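Local structure of receptor-like protein kinase ANXUR1 (Arabidopsis thaliana, 6FIG) at residues D3-C8 against K20-D25; R77-P82 against G155-Q160; Y280-H285 against I345-T350. The protein is a plant receptor-like kinase involved in reproduction, whose extracellular part is built from two malectin-like domains and probably senses signals at the cell surface. All coordinates share one frame; numbering follows the deposited sequence. Where two conformers were deposited one is given.

Interaction 1 of 3, residues D3-C8 against K20-D25. With CA (calcium ion), chain I; EDO (1,2-ethanediol), chain J.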
loop_
_atom_site.group_PDB
_atom_site.type_symbol
_atom_site.label_atom_id
_atom_site.label_comp_id
_atom_site.label_asym_id
_atom_site.label_seq_id
_atom_site.Cartn_x
_atom_site.Cartn_y
_atom_site.Cartn_z
ATOM N N ASP A 3 -4.034 6.787 6.071
ATOM C CA ASP A 3 -4.887 5.630 6.341
ATOM C C ASP A 3 -4.469 4.984 7.663
ATOM O O ASP A 3 -3.283 4.947 7.984
ATOM C CB ASP A 3 -4.793 4.585 5.233
ATOM C CG ASP A 3 -5.254 5.099 3.874
ATOM O OD1 ASP A 3 -5.976 6.111 3.797
ATOM O OD2 ASP A 3 -4.885 4.454 2.884
ATOM N N LEU A 4 -5.458 4.513 8.417
ATOM C CA LEU A 4 -5.270 3.880 9.715
ATOM C C LEU A 4 -5.855 2.492 9.768
ATOM O O LEU A 4 -6.930 2.239 9.198
ATOM C CB LEU A 4 -5.958 4.706 10.794
ATOM C CG LEU A 4 -5.486 6.139 10.992
ATOM C CD1 LEU A 4 -6.284 6.778 12.115
ATOM C CD2 LEU A 4 -4.012 6.170 11.322
ATOM N N ALA A 5 -5.165 1.600 10.484
ATOM C CA ALA A 5 -5.715 0.320 10.875
ATOM C C ALA A 5 -5.411 0.219 12.368
ATOM O O ALA A 5 -4.259 -0.032 12.775
ATOM C CB ALA A 5 -5.081 -0.811 10.108
ATOM N N LEU A 6 -6.437 0.481 13.173
ATOM C CA LEU A 6 -6.314 0.559 14.621
ATOM C C LEU A 6 -6.857 -0.709 15.248
ATOM O O LEU A 6 -8.022 -1.065 15.031
ATOM C CB LEU A 6 -7.085 1.750 15.161
ATOM C CG LEU A 6 -6.842 3.100 14.494
ATOM C CD1 LEU A 6 -7.707 4.161 15.144
ATOM C CD2 LEU A 6 -5.357 3.465 14.544
ATOM N N SER A 7 -6.015 -1.410 16.005
ATOM C CA SER A 7 -6.491 -2.564 16.754
ATOM C C SER A 7 -6.773 -2.059 18.150
ATOM O O SER A 7 -5.849 -1.720 18.902
ATOM C CB SER A 7 -5.486 -3.709 16.785
ATOM O OG SER A 7 -6.069 -4.812 17.478
ATOM N N CYS A 8 -8.054 -1.957 18.476
ATOM C CA CYS A 8 -8.472 -1.333 19.702
ATOM C C CYS A 8 -8.138 -2.253 20.868
ATOM O O CYS A 8 -8.323 -3.468 20.767
ATOM C CB CYS A 8 -9.959 -1.037 19.635
ATOM S SG CYS A 8 -10.324 -0.076 18.159
ATOM N N LYS A 20 -1.514 -7.347 6.976
ATOM C CA LYS A 20 -1.964 -5.991 7.242
ATOM C C LYS A 20 -1.351 -5.544 8.570
ATOM O O LYS A 20 -1.389 -6.303 9.536
ATOM C CB LYS A 20 -3.481 -5.934 7.347
ATOM C CG LYS A 20 -4.062 -4.548 7.594
ATOM C CD LYS A 20 -5.585 -4.589 7.645
ATOM C CE LYS A 20 -6.207 -4.636 6.259
ATOM N NZ LYS A 20 -6.396 -3.302 5.641
ATOM N N LYS A 21 -0.772 -4.342 8.583
ATOM C CA LYS A 21 -0.171 -3.788 9.795
ATOM C C LYS A 21 -1.231 -3.040 10.581
ATOM O O LYS A 21 -2.014 -2.278 10.018
ATOM C CB LYS A 21 0.996 -2.857 9.474
ATOM C CG LYS A 21 2.229 -3.584 8.964
ATOM C CD LYS A 21 3.372 -2.616 8.672
ATOM C CE LYS A 21 4.233 -3.091 7.514
ATOM N NZ LYS A 21 3.499 -3.119 6.222
ATOM N N TRP A 22 -1.260 -3.277 11.891
ATOM C CA TRP A 22 -2.197 -2.607 12.788
ATOM C C TRP A 22 -1.417 -1.900 13.897
ATOM O O TRP A 22 -0.297 -2.302 14.247
ATOM C CB TRP A 22 -3.139 -3.616 13.435
ATOM C CG TRP A 22 -4.053 -4.339 12.510
ATOM C CD1 TRP A 22 -3.743 -5.381 11.702
ATOM C CD2 TRP A 22 -5.451 -4.088 12.318
ATOM N NE1 TRP A 22 -4.859 -5.810 11.025
ATOM C CE2 TRP A 22 -5.921 -5.028 11.379
ATOM C CE3 TRP A 22 -6.348 -3.156 12.842
ATOM C CZ2 TRP A 22 -7.255 -5.072 10.954
ATOM C CZ3 TRP A 22 -7.677 -3.204 12.420
ATOM C CH2 TRP A 22 -8.109 -4.142 11.470
ATOM N N GLU A 23 -2.014 -0.842 14.434
ATOM C CA GLU A 23 -1.432 -0.078 15.533
ATOM C C GLU A 23 -2.458 0.160 16.631
ATOM O O GLU A 23 -3.657 0.014 16.403
ATOM C CB GLU A 23 -0.875 1.259 15.033
ATOM C CG GLU A 23 -1.917 2.275 14.577
ATOM C CD GLU A 23 -1.287 3.578 14.136
ATOM O OE1 GLU A 23 -0.622 4.232 14.956
ATOM O OE2 GLU A 23 -1.438 3.947 12.967
ATOM N N PRO A 24 -1.992 0.522 17.847
ATOM C CA PRO A 24 -2.942 0.857 18.899
ATOM C C PRO A 24 -3.851 2.032 18.557
ATOM O O PRO A 24 -3.448 2.950 17.819
ATOM C CB PRO A 24 -2.037 1.237 20.072
ATOM C CG PRO A 24 -0.781 0.474 19.836
ATOM C CD PRO A 24 -0.602 0.545 18.346
ATOM N N ASP A 25 -5.068 2.002 19.104
ATOM C CA ASP A 25 -6.051 3.058 18.863
ATOM C C ASP A 25 -5.892 4.272 19.765
ATOM O O ASP A 25 -6.548 5.289 19.552
ATOM C CB ASP A 25 -7.473 2.502 18.982
ATOM C CG ASP A 25 -7.830 2.059 20.395
ATOM O OD1 ASP A 25 -6.927 1.664 21.164
ATOM O OD2 ASP A 25 -9.026 2.076 20.740
HETATM CA CA CA I . -8.257 -5.175 18.911
HETATM C C1 EDO J . -0.447 0.988 10.581
HETATM O O1 EDO J . -1.073 0.016 11.423
HETATM C C2 EDO J . -1.570 1.841 10.019
HETATM O O2 EDO J . -2.396 2.342 11.069
#

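Interaction 2 of 3, residues R77-P82 against G155-Q160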
loop_
_atom_site.group_PDB
_atom_site.type_symbol
_atom_site.label_atom_id
_atom_site.label_comp_id
_atom_site.label_asym_id
_atom_site.label_seq_id
_atom_site.Cartn_x
_atom_site.Cartn_y
_atom_site.Cartn_z
ATOM N N ARG A 77 -14.105 0.785 8.238
ATOM C CA ARG A 77 -14.426 -0.546 8.680
ATOM C C ARG A 77 -14.425 -0.641 10.191
ATOM O O ARG A 77 -13.531 -0.096 10.837
ATOM C CB ARG A 77 -13.427 -1.572 8.170
ATOM C CG ARG A 77 -13.453 -1.719 6.670
ATOM C CD ARG A 77 -12.420 -2.692 6.186
ATOM N NE ARG A 77 -12.423 -2.707 4.730
ATOM C CZ ARG A 77 -11.345 -2.773 3.957
ATOM N NH1 ARG A 77 -10.121 -2.833 4.453
ATOM N NH2 ARG A 77 -11.496 -2.740 2.639
ATOM N N LEU A 78 -15.397 -1.364 10.709
ATOM C CA LEU A 78 -15.536 -1.619 12.136
ATOM C C LEU A 78 -15.512 -3.131 12.332
ATOM O O LEU A 78 -16.310 -3.856 11.719
ATOM C CB LEU A 78 -16.850 -1.046 12.653
ATOM C CG LEU A 78 -17.053 0.449 12.388
ATOM C CD1 LEU A 78 -18.403 0.881 12.878
ATOM C CD2 LEU A 78 -15.967 1.300 13.038
ATOM N N TYR A 79 -14.587 -3.601 13.168
ATOM C CA TYR A 79 -14.374 -5.030 13.429
ATOM C C TYR A 79 -14.912 -5.374 14.811
ATOM O O TYR A 79 -14.549 -4.713 15.795
ATOM C CB TYR A 79 -12.880 -5.377 13.393
ATOM C CG TYR A 79 -12.215 -5.257 12.030
ATOM C CD1 TYR A 79 -12.027 -4.026 11.412
ATOM C CD2 TYR A 79 -11.762 -6.397 11.363
ATOM C CE1 TYR A 79 -11.429 -3.927 10.159
ATOM C CE2 TYR A 79 -11.144 -6.314 10.117
ATOM C CZ TYR A 79 -10.973 -5.081 9.522
ATOM O OH TYR A 79 -10.358 -5.036 8.285
ATOM N N PHE A 80 -15.728 -6.417 14.879
ATOM C CA PHE A 80 -16.323 -6.865 16.126
ATOM C C PHE A 80 -16.142 -8.365 16.330
ATOM O O PHE A 80 -16.368 -9.156 15.414
ATOM C CB PHE A 80 -17.812 -6.567 16.111
ATOM C CG PHE A 80 -18.148 -5.117 15.940
ATOM C CD1 PHE A 80 -17.994 -4.233 16.985
ATOM C CD2 PHE A 80 -18.627 -4.633 14.713
ATOM C CE1 PHE A 80 -18.320 -2.893 16.822
ATOM C CE2 PHE A 80 -18.953 -3.299 14.555
ATOM C CZ PHE A 80 -18.806 -2.428 15.611
ATOM N N TYR A 81 -15.747 -8.737 17.541
ATOM C CA TYR A 81 -15.626 -10.136 17.955
ATOM C C TYR A 81 -16.370 -10.288 19.293
ATOM O O TYR A 81 -15.784 -10.034 20.339
ATOM C CB TYR A 81 -14.150 -10.506 18.105
ATOM C CG TYR A 81 -13.928 -11.913 18.603
ATOM C CD1 TYR A 81 -14.421 -12.999 17.893
ATOM C CD2 TYR A 81 -13.218 -12.162 19.776
ATOM C CE1 TYR A 81 -14.226 -14.300 18.346
ATOM C CE2 TYR A 81 -13.012 -13.461 20.236
ATOM C CZ TYR A 81 -13.517 -14.525 19.513
ATOM O OH TYR A 81 -13.310 -15.814 19.990
ATOM N N PRO A 82 -17.666 -10.668 19.258
ATOM C CA PRO A 82 -18.381 -10.814 20.526
ATOM C C PRO A 82 -17.804 -11.942 21.367
ATOM O O PRO A 82 -17.608 -13.050 20.875
ATOM C CB PRO A 82 -19.830 -11.099 20.107
ATOM C CG PRO A 82 -19.781 -11.492 18.681
ATOM C CD PRO A 82 -18.543 -10.894 18.093
ATOM N N GLY A 155 -11.536 -3.342 16.201
ATOM C CA GLY A 155 -10.697 -2.728 15.193
ATOM C C GLY A 155 -11.419 -1.656 14.415
ATOM O O GLY A 155 -12.634 -1.737 14.204
ATOM N N ILE A 156 -10.659 -0.656 13.996
ATOM C CA ILE A 156 -11.174 0.426 13.150
ATOM C C ILE A 156 -10.202 0.657 12.002
ATOM O O ILE A 156 -9.023 0.819 12.246
ATOM C CB ILE A 156 -11.367 1.738 13.945
ATOM C CG1 ILE A 156 -12.368 1.538 15.083
ATOM C CG2 ILE A 156 -11.843 2.859 13.027
ATOM C CD1 ILE A 156 -12.485 2.719 16.029
ATOM N N GLU A 157 -10.694 0.668 10.753
ATOM C CA GLU A 157 -9.896 1.168 9.625
ATOM C C GLU A 157 -10.562 2.357 8.970
ATOM O O GLU A 157 -11.783 2.386 8.823
ATOM C CB GLU A 157 -9.650 0.129 8.536
ATOM C CG GLU A 157 -8.902 -1.107 8.935
ATOM C CD GLU A 157 -8.550 -1.904 7.694
ATOM O OE1 GLU A 157 -9.347 -2.773 7.317
ATOM O OE2 GLU A 157 -7.504 -1.597 7.081
ATOM N N VAL A 158 -9.750 3.343 8.632
ATOM C CA VAL A 158 -10.146 4.477 7.809
ATOM C C VAL A 158 -9.188 4.560 6.654
ATOM O O VAL A 158 -7.994 4.686 6.855
ATOM C CB VAL A 158 -10.158 5.777 8.618
ATOM C CG1 VAL A 158 -10.559 6.944 7.722
ATOM C CG2 VAL A 158 -11.119 5.644 9.782
ATOM N N ILE A 159 -9.722 4.495 5.431
ATOM C CA ILE A 159 -8.935 4.355 4.207
ATOM C C ILE A 159 -9.489 5.347 3.193
ATOM O O ILE A 159 -10.654 5.231 2.795
ATOM C CB ILE A 159 -9.078 2.932 3.639
ATOM C CG1 ILE A 159 -8.617 1.866 4.658
ATOM C CG2 ILE A 159 -8.312 2.782 2.332
ATOM C CD1 ILE A 159 -9.233 0.508 4.436
ATOM N N GLN A 160 -8.674 6.291 2.766
ATOM C CA GLN A 160 -9.059 7.193 1.679
ATOM C C GLN A 160 -9.292 6.388 0.398
ATOM O O GLN A 160 -8.502 5.501 0.073
ATOM C CB GLN A 160 -7.977 8.237 1.428
ATOM C CG GLN A 160 -8.449 9.366 0.546
ATOM C CD GLN A 160 -7.388 10.399 0.318
ATOM O OE1 GLN A 160 -6.947 11.064 1.265
ATOM N NE2 GLN A 160 -6.983 10.557 -0.936
#

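Interaction 3 of 3, residues Y280-H285 against I345-T350. With NAG (2-acetamido-2-deoxy-beta-D-glucopyranose), chain D.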
loop_
_atom_site.group_PDB
_atom_site.type_symbol
_atom_site.label_atom_id
_atom_site.label_comp_id
_atom_site.label_asym_id
_atom_site.label_seq_id
_atom_site.Cartn_x
_atom_site.Cartn_y
_atom_site.Cartn_z
ATOM N N TYR A 280 -30.844 -0.197 -2.562
ATOM C CA TYR A 280 -29.579 -0.891 -2.762
ATOM C C TYR A 280 -29.077 -0.727 -4.197
ATOM O O TYR A 280 -29.871 -0.640 -5.143
ATOM C CB TYR A 280 -29.710 -2.389 -2.466
ATOM C CG TYR A 280 -29.998 -2.634 -1.010
ATOM C CD1 TYR A 280 -28.955 -2.908 -0.129
ATOM C CD2 TYR A 280 -31.283 -2.554 -0.516
ATOM C CE1 TYR A 280 -29.197 -3.101 1.221
ATOM C CE2 TYR A 280 -31.536 -2.730 0.847
ATOM C CZ TYR A 280 -30.475 -2.990 1.710
ATOM O OH TYR A 280 -30.689 -3.176 3.065
ATOM N N ILE A 281 -27.759 -0.687 -4.338
ATOM C CA ILE A 281 -27.111 -0.689 -5.640
ATOM C C ILE A 281 -26.480 -2.050 -5.796
ATOM O O ILE A 281 -25.720 -2.494 -4.936
ATOM C CB ILE A 281 -26.057 0.426 -5.763
ATOM C CG1 ILE A 281 -26.754 1.773 -5.760
ATOM C CG2 ILE A 281 -25.235 0.268 -7.059
ATOM C CD1 ILE A 281 -25.804 2.934 -5.629
ATOM N N LEU A 282 -26.773 -2.721 -6.914
ATOM C CA LEU A 282 -26.060 -3.926 -7.303
ATOM C C LEU A 282 -25.120 -3.534 -8.422
ATOM O O LEU A 282 -25.549 -3.004 -9.453
ATOM C CB LEU A 282 -26.997 -5.021 -7.807
ATOM C CG LEU A 282 -27.845 -5.740 -6.770
ATOM C CD1 LEU A 282 -28.973 -4.842 -6.267
ATOM C CD2 LEU A 282 -28.398 -7.017 -7.377
ATOM N N ARG A 283 -23.843 -3.777 -8.188
ATOM C CA ARG A 283 -22.786 -3.565 -9.164
ATOM C C ARG A 283 -22.387 -4.906 -9.742
ATOM O O ARG A 283 -21.838 -5.744 -9.041
ATOM C CB ARG A 283 -21.569 -2.903 -8.505
ATOM C CG ARG A 283 -20.461 -2.680 -9.511
ATOM C CD ARG A 283 -19.407 -1.733 -8.989
ATOM N NE ARG A 283 -19.941 -0.396 -9.046
ATOM C CZ ARG A 283 -19.278 0.704 -8.741
ATOM N NH1 ARG A 283 -18.004 0.639 -8.317
ATOM N NH2 ARG A 283 -19.876 1.873 -8.905
ATOM N N LEU A 284 -22.703 -5.118 -11.031
ATOM C CA LEU A 284 -22.390 -6.366 -11.702
ATOM C C LEU A 284 -21.145 -6.155 -12.520
ATOM O O LEU A 284 -21.086 -5.232 -13.317
ATOM C CB LEU A 284 -23.555 -6.797 -12.609
ATOM C CG LEU A 284 -24.714 -7.503 -11.895
ATOM C CD1 LEU A 284 -25.414 -6.658 -10.861
ATOM C CD2 LEU A 284 -25.723 -7.949 -12.939
ATOM N N HIS A 285 -20.153 -7.001 -12.287
ATOM C CA HIS A 285 -18.872 -6.926 -12.965
ATOM C C HIS A 285 -18.824 -7.979 -14.077
ATOM O O HIS A 285 -19.128 -9.154 -13.830
ATOM C CB HIS A 285 -17.736 -7.208 -11.978
ATOM C CG HIS A 285 -17.563 -6.157 -10.932
ATOM N ND1 HIS A 285 -16.716 -5.083 -11.094
ATOM C CD2 HIS A 285 -18.132 -6.017 -9.719
ATOM C CE1 HIS A 285 -16.766 -4.333 -10.007
ATOM N NE2 HIS A 285 -17.606 -4.880 -9.154
ATOM N N ILE A 345 -32.778 -9.686 -1.574
ATOM C CA ILE A 345 -32.519 -9.293 -2.947
ATOM C C ILE A 345 -32.203 -10.586 -3.696
ATOM O O ILE A 345 -31.405 -11.404 -3.227
ATOM C CB ILE A 345 -31.362 -8.297 -3.060
ATOM C CG1 ILE A 345 -31.837 -6.910 -2.593
ATOM C CG2 ILE A 345 -30.813 -8.216 -4.497
ATOM C CD1 ILE A 345 -30.712 -5.937 -2.378
ATOM N N THR A 346 -32.871 -10.776 -4.837
ATOM C CA THR A 346 -32.554 -11.886 -5.728
ATOM C C THR A 346 -31.991 -11.330 -7.018
ATOM O O THR A 346 -32.464 -10.311 -7.535
ATOM C CB THR A 346 -33.773 -12.764 -6.057
ATOM O OG1 THR A 346 -34.810 -11.977 -6.659
ATOM C CG2 THR A 346 -34.288 -13.447 -4.803
ATOM N N LEU A 347 -30.954 -11.979 -7.532
ATOM C CA LEU A 347 -30.396 -11.612 -8.832
ATOM C C LEU A 347 -30.552 -12.842 -9.705
ATOM O O LEU A 347 -30.178 -13.930 -9.270
ATOM C CB LEU A 347 -28.941 -11.233 -8.700
ATOM C CG LEU A 347 -28.194 -10.999 -10.003
ATOM C CD1 LEU A 347 -28.738 -9.797 -10.743
ATOM C CD2 LEU A 347 -26.713 -10.816 -9.730
ATOM N N GLN A 348 -31.124 -12.689 -10.904
ATOM C CA GLN A 348 -31.340 -13.857 -11.781
ATOM C C GLN A 348 -30.887 -13.541 -13.177
ATOM O O GLN A 348 -31.044 -12.421 -13.621
ATOM C CB GLN A 348 -32.799 -14.264 -11.803
ATOM C CG GLN A 348 -33.300 -14.732 -10.453
ATOM C CD GLN A 348 -34.767 -15.003 -10.470
ATOM O OE1 GLN A 348 -35.574 -14.082 -10.637
ATOM N NE2 GLN A 348 -35.142 -16.278 -10.340
ATOM N N MET A 349 -30.283 -14.519 -13.842
ATOM C CA MET A 349 -29.994 -14.383 -15.266
ATOM C C MET A 349 -30.313 -15.658 -16.035
ATOM O O MET A 349 -30.243 -16.761 -15.506
ATOM C CB MET A 349 -28.571 -13.879 -15.535
ATOM C CG MET A 349 -27.436 -14.654 -14.918
ATOM S SD MET A 349 -25.848 -13.830 -15.243
ATOM C CE MET A 349 -26.060 -12.222 -14.581
ATOM N N THR A 350 -30.669 -15.465 -17.306
ATOM C CA THR A 350 -31.107 -16.557 -18.171
ATOM C C THR A 350 -30.836 -16.078 -19.592
ATOM O O THR A 350 -30.787 -14.874 -19.823
ATOM C CB THR A 350 -32.604 -16.900 -17.934
ATOM O OG1 THR A 350 -32.981 -18.113 -18.616
ATOM C CG2 THR A 350 -33.524 -15.773 -18.395
HETATM C C1 NAG D . -36.292 -16.332 -14.556
HETATM C C2 NAG D . -37.485 -17.060 -15.138
HETATM C C3 NAG D . -38.609 -16.089 -15.483
HETATM C C4 NAG D . -38.884 -15.109 -14.354
HETATM C C5 NAG D . -37.585 -14.420 -13.960
HETATM C C6 NAG D . -37.709 -13.342 -12.889
HETATM C C7 NAG D . -36.880 -19.065 -16.436
HETATM C C8 NAG D . -36.345 -19.545 -17.761
HETATM N N2 NAG D . -36.996 -17.738 -16.334
HETATM O O3 NAG D . -39.794 -16.835 -15.759
HETATM O O4 NAG D . -39.802 -14.109 -14.807
HETATM O O5 NAG D . -36.715 -15.451 -13.513
HETATM O O6 NAG D . -38.018 -13.916 -11.615
HETATM O O7 NAG D . -37.185 -19.843 -15.536
#

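Interaction 1 of 3, residues D3-C8 against K20-D25
The indole of Trp-22 has the methyl of Ala-5 over one face of its six-membered ring and the backbone of Leu-6 at its edge. Ala-5 CB stands 4.1 Å from the centroid of that ring, 23° off the normal and shifted toward the rim, a CH-pi contact. At the edge, Trp-22 CZ3 comes to 3.4 Å from Leu-6 O, and the carbonyl carbon of Leu-6 lies in the ring plane. With chi1 at -64°, Trp-22 CG is anti to its own carbonyl carbon, which brings the ring over Ala-5 CB and its edge to Leu-6.

Two backbone hydrogen bonds of a parallel bridge hold Glu-23, one by its own N-H and one by its own C=O: Glu-23 N gives to Ala-5 O at 2.9 Å, and Ser-7 N gives to Glu-23 O at 2.8 Å. Leu-6 and Glu-23 are bridge partners, and their side chains run side by side in the same direction, Leu-6 CD2 resting 3.6 Å from Glu-23 CG. Beyond that point the Glu-23 chain is extended and its OE2 accepts from O2 of a 1,2-ethanediol, probably from the crystallisation liquor; the same O2 receives the Ala-5 N-H at 2.9 Å. Asp-25 lies against Cys-8, OD2 being 3.4 Å from Cys-8 CB, while that carboxylate oxygen is held by Tyr-64 and by a salt bridge to Arg-56.

Strand 4-7 also leads into a calcium site. Ser-7 OG, anti to its backbone N, binds the ion at 2.6 Å together with Cys-8 O, and Pro-51, Thr-54 and Asn-154 complete the shell. Since Ser-7 N is tied to Glu-23 and Ser-7 OG to calcium, pairing with strand 21-24 and metal binding fix the same residue, so the strand end and the ion probably stabilise each other.

Interaction 2 of 3, residues R77-P82 against G155-Q160
Arg-77, Leu-78 and Tyr-79 pair with Glu-157, Ile-156 and Gly-155 as neighbouring antiparallel strands, in a fully buried contact between strands 73-80 and 151-161. The segment axes are 4.8 Å apart at 167°. Arg-77 and Glu-157 form a hydrogen-bonded pair through both backbone N-H groups, and Tyr-79 N gives to Gly-155 O at 2.9 Å; the return bond from Gly-155 is weak. Leu-78 and Ile-156, the non-hydrogen-bonded pair, lie side by side on the other face.

On the face of Arg-77 and Tyr-79, Glu-157 OE1 is gripped twice, from opposite faces of its carboxylate plane. Arg-77 NH1 makes a salt bridge of 3.0 Å at 169°, with OE1 in the guanidinium plane, and Tyr-79 OH donates at 2.7 Å to the same oxygen. The Arg-77 chain, extended from CG to NE, carries the guanidinium alongside Glu-157, and Ile-159 CD1 packs over one of its faces, 3.5 Å from Arg-77 NH1. Lys-20 binds Glu-157 OE2, and Glu-125 pairs with Arg-77 NE, so the buried charges probably balance one another.

This is antiparallel pairing within the beta-sandwich core characteristic of a malectin-like domain.

Interaction 3 of 3, residues Y280-H285 against I345-T350
Gln-348 OE1 lies 2.6 Å from O6 of an N-acetylglucosamine, a short polar contact on the outward side of strand 344-351. With CG anti to its carbonyl carbon (chi1 -64°) and an extended chain, Gln-348 reaches out to the sugar, which is also hydrogen-bonded to Asn-305.

Between the two segments the contact is wholly apolar. The strand axes run 10.4 Å apart at 28°, a spacing for packing face to face and too wide for backbone pairing. Ile-345 leads: its CD1 sits 3.6 Å from Tyr-280 CG, meeting the ring obliquely, while its other branch, CG2, touches Leu-282 CD2 at 3.9 Å as the two side chains run antiparallel alongside one another. Further along, Leu-284 and Leu-347 meet tip to tip, CD2 to CD1 at 4.2 Å. The CG of Leu-347 is anti to its backbone N (chi1 173°), which carries CD1 toward the Leu-284 tip, and this CD1 also lies 4.4 Å from Leu-282 CD2.

The layer is widened by Ile-301 and Ile-303, which touch Leu-347, and by Leu-364 and Leu-367 beside Leu-284; the hydroxyl of Tyr-280 is bonded to the carbonyl of Asp-275. Strand 344-351 thus turns Ile-345 and Leu-347 into the core, where cohesion between the segments rests on dispersion and burial, with the polar Gln-348 on its outer side facing the glycan.

In the fold
Along the chain the three contacts come in series, all within the malectin-like region. Interactions 1 and 2 are neighbours, their centres about 9 Å apart: strand 4-7 pairs with strand 151-161, which in turn pairs with strand 73-80, and a salt bridge from Lys-20 to Glu-157 links the two contacts. Both also touch the second subunit. Interaction 3 lies on the opposite side of the chain's centre, about 34 Å from interaction 1 and about 27 Å from interaction 2 between centres, and touches neither. The first two are strand pairings near one calcium site, the third is packing between sheets in the other half of the ectodomain, consistent with two malectin-like domains in tandem.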